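Local coordinates for ABC transporter, periplasmic solute-binding protein (PDB 4WED) that probably captures a solute in the periplasm, perhaps a peptide or a nickel-containing ligand, and hands it to an ABC transporter for import, at residues Asn319-Ala324 with Pro426-Gly431; Val380-Ile385 with Leu396-Val401. All coordinates share one frame; numbering follows the deposited sequence.

Contact 1. Residues Asn319-Ala324 with Pro426-Gly431; sequences NMFSAA and PYDPFG
The side chains of F321 and P429 cross at about a right angle, with P429 CB over one face of the aromatic ring. This CH-pi contact puts P429 CB 3.7 Å from the centroid of the F321 ring and 26° off its normal. It is displaced toward the rim, and CE2 of F321 is 3.4 Å from CB of P429. The opposite face is covered by CG of the selenomethionine M320, so two aliphatic groups sandwich the ring. With F321 CG anti to the carbonyl carbon (chi1 -63°), the ring extends to the other loop, and CZ comes 3.5 Å from P429 O. D428 approaches obliquely, its CG 3.5 Å from F321 CE1 and its carboxylate plane turned 57° from the ring plane. That carboxylate spends its polarity elsewhere, on S432 OG and G424 N, so D428 offers F321 van der Waals contact without a bond. The peptide bond between D428 and P429 is cis, consistent with both residues turning onto the same side of the ring. The contact joins the loop after strand 315-316 to the turn entering helix 430-437, inside the chain: helix 471-485 packs on F321 and P429 through Y479, while S432 and L433 touch M320 and F321.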
# COMPACT_ATOMS: atom_id res chain seq x y z
N ASN A 319 5.67 -6.39 -13.30
CA ASN A 319 4.39 -6.96 -12.85
C ASN A 319 3.51 -5.88 -12.28
O ASN A 319 3.99 -4.83 -11.81
CB ASN A 319 4.65 -7.99 -11.78
CG ASN A 319 5.44 -9.14 -12.30
OD1 ASN A 319 6.53 -8.95 -12.82
ND2 ASN A 319 4.90 -10.33 -12.22
N MSE A 320 2.21 -6.11 -12.33
CA MSE A 320 1.29 -5.16 -11.77
C MSE A 320 1.57 -4.96 -10.32
O MSE A 320 1.35 -3.87 -9.80
CB MSE A 320 -0.14 -5.61 -11.92
CG MSE A 320 -1.16 -4.50 -11.60
SE MSE A 320 -3.00 -5.29 -11.73
CE MSE A 320 -4.02 -3.87 -10.77
N PHE A 321 2.03 -6.00 -9.65
CA PHE A 321 2.31 -5.90 -8.24
C PHE A 321 3.73 -6.33 -8.01
O PHE A 321 4.17 -7.37 -8.56
CB PHE A 321 1.42 -6.82 -7.47
CG PHE A 321 -0.01 -6.48 -7.58
CD1 PHE A 321 -0.51 -5.29 -7.00
CD2 PHE A 321 -0.89 -7.33 -8.23
CE1 PHE A 321 -1.86 -4.96 -7.10
CE2 PHE A 321 -2.22 -7.01 -8.31
CZ PHE A 321 -2.71 -5.82 -7.74
N SER A 322 4.46 -5.55 -7.20
CA SER A 322 5.82 -5.94 -6.82
C SER A 322 5.79 -7.19 -5.94
O SER A 322 4.74 -7.57 -5.40
CB SER A 322 6.58 -4.79 -6.12
OG SER A 322 6.39 -4.82 -4.71
N ALA A 323 6.96 -7.80 -5.80
CA ALA A 323 7.18 -9.05 -5.01
C ALA A 323 6.94 -8.86 -3.50
O ALA A 323 6.72 -9.82 -2.77
CB ALA A 323 8.60 -9.54 -5.28
N ALA A 324 7.01 -7.61 -3.04
CA ALA A 324 6.67 -7.26 -1.69
C ALA A 324 5.22 -7.65 -1.34
O ALA A 324 4.91 -7.87 -0.15
CB ALA A 324 6.88 -5.75 -1.48
N PRO A 426 -1.90 -2.59 2.86
CA PRO A 426 -2.17 -4.01 2.95
C PRO A 426 -3.45 -4.45 2.22
O PRO A 426 -3.98 -5.52 2.51
CB PRO A 426 -2.41 -4.18 4.45
CG PRO A 426 -3.11 -2.91 4.84
CD PRO A 426 -2.60 -1.84 3.91
N TYR A 427 -3.89 -3.65 1.26
CA TYR A 427 -5.11 -3.86 0.53
C TYR A 427 -4.93 -4.75 -0.73
O TYR A 427 -5.91 -5.11 -1.39
CB TYR A 427 -5.66 -2.53 0.07
CG TYR A 427 -5.69 -1.43 1.13
CD1 TYR A 427 -6.53 -1.53 2.25
CD2 TYR A 427 -4.90 -0.29 1.00
CE1 TYR A 427 -6.54 -0.58 3.23
CE2 TYR A 427 -4.94 0.70 1.99
CZ TYR A 427 -5.75 0.53 3.09
OH TYR A 427 -5.83 1.51 4.04
N ASP A 428 -3.71 -5.09 -1.10
CA ASP A 428 -3.49 -5.65 -2.43
C ASP A 428 -3.07 -7.08 -2.27
O ASP A 428 -2.46 -7.41 -1.27
CB ASP A 428 -2.39 -4.86 -3.22
CG ASP A 428 -2.93 -3.68 -3.97
OD1 ASP A 428 -4.15 -3.63 -4.15
OD2 ASP A 428 -2.16 -2.76 -4.32
N PRO A 429 -3.33 -7.92 -3.27
CA PRO A 429 -3.70 -7.50 -4.64
C PRO A 429 -5.18 -7.37 -4.89
O PRO A 429 -5.56 -6.76 -5.90
CB PRO A 429 -3.11 -8.62 -5.51
CG PRO A 429 -3.03 -9.80 -4.61
CD PRO A 429 -2.70 -9.27 -3.26
N PHE A 430 -6.01 -7.90 -3.98
CA PHE A 430 -7.43 -7.97 -4.27
C PHE A 430 -8.12 -6.63 -4.33
O PHE A 430 -9.03 -6.45 -5.15
CB PHE A 430 -8.14 -8.94 -3.33
CG PHE A 430 -7.84 -10.39 -3.62
CD1 PHE A 430 -8.19 -10.95 -4.85
CD2 PHE A 430 -7.21 -11.21 -2.68
CE1 PHE A 430 -7.91 -12.30 -5.14
CE2 PHE A 430 -6.94 -12.55 -2.95
CZ PHE A 430 -7.28 -13.10 -4.19
N GLY A 431 -7.68 -5.67 -3.50
CA GLY A 431 -8.27 -4.33 -3.49
C GLY A 431 -8.18 -3.67 -4.86
O GLY A 431 -9.16 -3.18 -5.37

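Contact 2. Residues Val380-Ile385 with Leu396-Val401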
# COMPACT_ATOMS: atom_id res chain seq x y z
N VAL A 380 5.55 15.52 -16.47
CA VAL A 380 6.95 15.22 -16.81
C VAL A 380 7.09 13.83 -17.39
O VAL A 380 7.73 13.64 -18.42
CB VAL A 380 7.85 15.31 -15.56
N ILE A 381 6.50 12.86 -16.72
CA ILE A 381 6.40 11.50 -17.25
C ILE A 381 5.89 11.50 -18.69
O ILE A 381 6.40 10.78 -19.54
CB ILE A 381 5.42 10.66 -16.42
CG1 ILE A 381 6.01 10.29 -15.08
CG2 ILE A 381 5.04 9.38 -17.15
CD1 ILE A 381 4.94 9.83 -14.13
N ALA A 382 4.85 12.30 -18.93
CA ALA A 382 4.19 12.32 -20.22
C ALA A 382 5.15 12.75 -21.32
O ALA A 382 5.09 12.23 -22.45
CB ALA A 382 2.99 13.22 -20.17
N GLU A 383 6.05 13.66 -20.99
CA GLU A 383 6.97 14.23 -21.97
C GLU A 383 8.15 13.33 -22.25
O GLU A 383 8.71 13.38 -23.32
CB GLU A 383 7.46 15.59 -21.49
CG GLU A 383 6.31 16.56 -21.25
CD GLU A 383 6.77 17.97 -20.96
OE1 GLU A 383 7.78 18.11 -20.23
OE2 GLU A 383 6.11 18.94 -21.44
N VAL A 384 8.53 12.52 -21.27
CA VAL A 384 9.49 11.45 -21.52
C VAL A 384 8.89 10.46 -22.52
O VAL A 384 9.49 10.14 -23.54
CB VAL A 384 9.81 10.67 -20.24
CG1 VAL A 384 10.69 9.45 -20.54
CG2 VAL A 384 10.49 11.57 -19.22
N ILE A 385 7.70 9.99 -22.19
CA ILE A 385 6.98 9.00 -23.00
C ILE A 385 6.71 9.50 -24.43
O ILE A 385 7.01 8.81 -25.40
CB ILE A 385 5.65 8.61 -22.31
CG1 ILE A 385 5.97 7.85 -21.03
CG2 ILE A 385 4.77 7.78 -23.23
CD1 ILE A 385 4.83 7.77 -20.05
N LEU A 396 2.28 11.13 -29.58
CA LEU A 396 1.63 11.23 -28.29
C LEU A 396 1.22 12.69 -28.00
O LEU A 396 2.05 13.60 -27.85
CB LEU A 396 2.53 10.67 -27.18
CG LEU A 396 1.84 10.39 -25.83
CD1 LEU A 396 1.33 8.96 -25.70
CD2 LEU A 396 2.75 10.66 -24.67
N VAL A 397 -0.08 12.93 -27.96
CA VAL A 397 -0.55 14.23 -27.50
C VAL A 397 -0.87 14.19 -25.98
O VAL A 397 -1.55 13.25 -25.49
CB VAL A 397 -1.75 14.78 -28.36
CG1 VAL A 397 -1.48 14.62 -29.86
CG2 VAL A 397 -3.06 14.11 -28.00
N ILE A 398 -0.40 15.21 -25.26
CA ILE A 398 -0.64 15.32 -23.83
C ILE A 398 -1.72 16.35 -23.53
O ILE A 398 -1.65 17.48 -23.99
CB ILE A 398 0.65 15.70 -23.09
CG1 ILE A 398 1.76 14.72 -23.48
CG2 ILE A 398 0.42 15.72 -21.58
CD1 ILE A 398 3.15 15.15 -23.06
N ARG A 399 -2.71 15.94 -22.76
CA ARG A 399 -3.70 16.83 -22.20
C ARG A 399 -3.51 16.82 -20.65
O ARG A 399 -3.84 15.84 -19.96
CB ARG A 399 -5.10 16.39 -22.65
CG ARG A 399 -6.22 17.37 -22.31
CD ARG A 399 -7.51 17.01 -23.04
NE ARG A 399 -8.14 15.80 -22.51
CZ ARG A 399 -9.20 15.19 -23.04
NH1 ARG A 399 -9.77 15.68 -24.15
NH2 ARG A 399 -9.70 14.10 -22.49
N SER A 400 -2.92 17.92 -20.16
CA SER A 400 -2.57 18.13 -18.74
C SER A 400 -3.75 18.82 -18.08
O SER A 400 -4.19 19.85 -18.56
CB SER A 400 -1.29 19.01 -18.64
OG SER A 400 -0.63 18.92 -17.38
N VAL A 401 -4.26 18.27 -16.99
CA VAL A 401 -5.58 18.67 -16.43
C VAL A 401 -5.53 18.99 -14.91
O VAL A 401 -4.54 18.70 -14.24
CB VAL A 401 -6.64 17.57 -16.75
CG1 VAL A 401 -8.04 17.96 -16.30
CG2 VAL A 401 -6.70 17.33 -18.24
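A382 and I398 meet at a flat group that is not a ring: the peptide between A382 and E383. I398 CD1 stands above this plane, nearly over the carbonyl carbon, 3.6 Å from A382 O and 3.9 Å from E383 N. L396 CD2 approaches the oxygen end, 3.6 Å from A382 O and lying much nearer the level of the plane. The rest is aliphatic. I398 wraps the A382 methyl with three carbons, the closest being CD1, 3.5 Å from A382 CB. CG1 of I398 is anti to its carbonyl carbon (chi1 -53°) and the chain beyond is extended, which carries CD1 past that methyl to the peptide and to E383, whose side chain crosses that of I398 at about a right angle.

The two elements belong to a beta-alpha-beta crossover in which strands 362-370 and 395-400 run parallel and helix 378-392 connects them. Accordingly, the helix segment runs antiparallel to the strand segment, at 171° and 9.0 Å between axes. Replacing I398 with an alanine would probably open a gap over the A382 methyl and the A382-E383 peptide, where CD1 of I398 had been, and leave E383 CG without its neighbour on the strand. One turn farther along the helix, I385 CG2 meets L396 CD2 at 3.8 Å. L368 of strand 362-370 touches both A382 and L396, while I305 and F419 pack on I385.

Read from the N terminus, the chain first lays down 319-324 and does not close contact 1 until it reaches 426-431, which leads into helix 430-437, 102 residues on. Contact 2 is nested wholly inside that long loop: 380-385 is followed by 396-401 after a short excursion, a local closure within one beta-alpha-beta unit. The two do not touch; their centres lie 26 Å apart and their nearest atoms about 15 Å. The example pairs two scales of folding: contact 2 holds helix 378-392 against strand 395-400 near the periphery, and contact 1, close to the centre of the chain, is a distant contact joining the loop after strand 315-316 to the turn leading into helix 430-437.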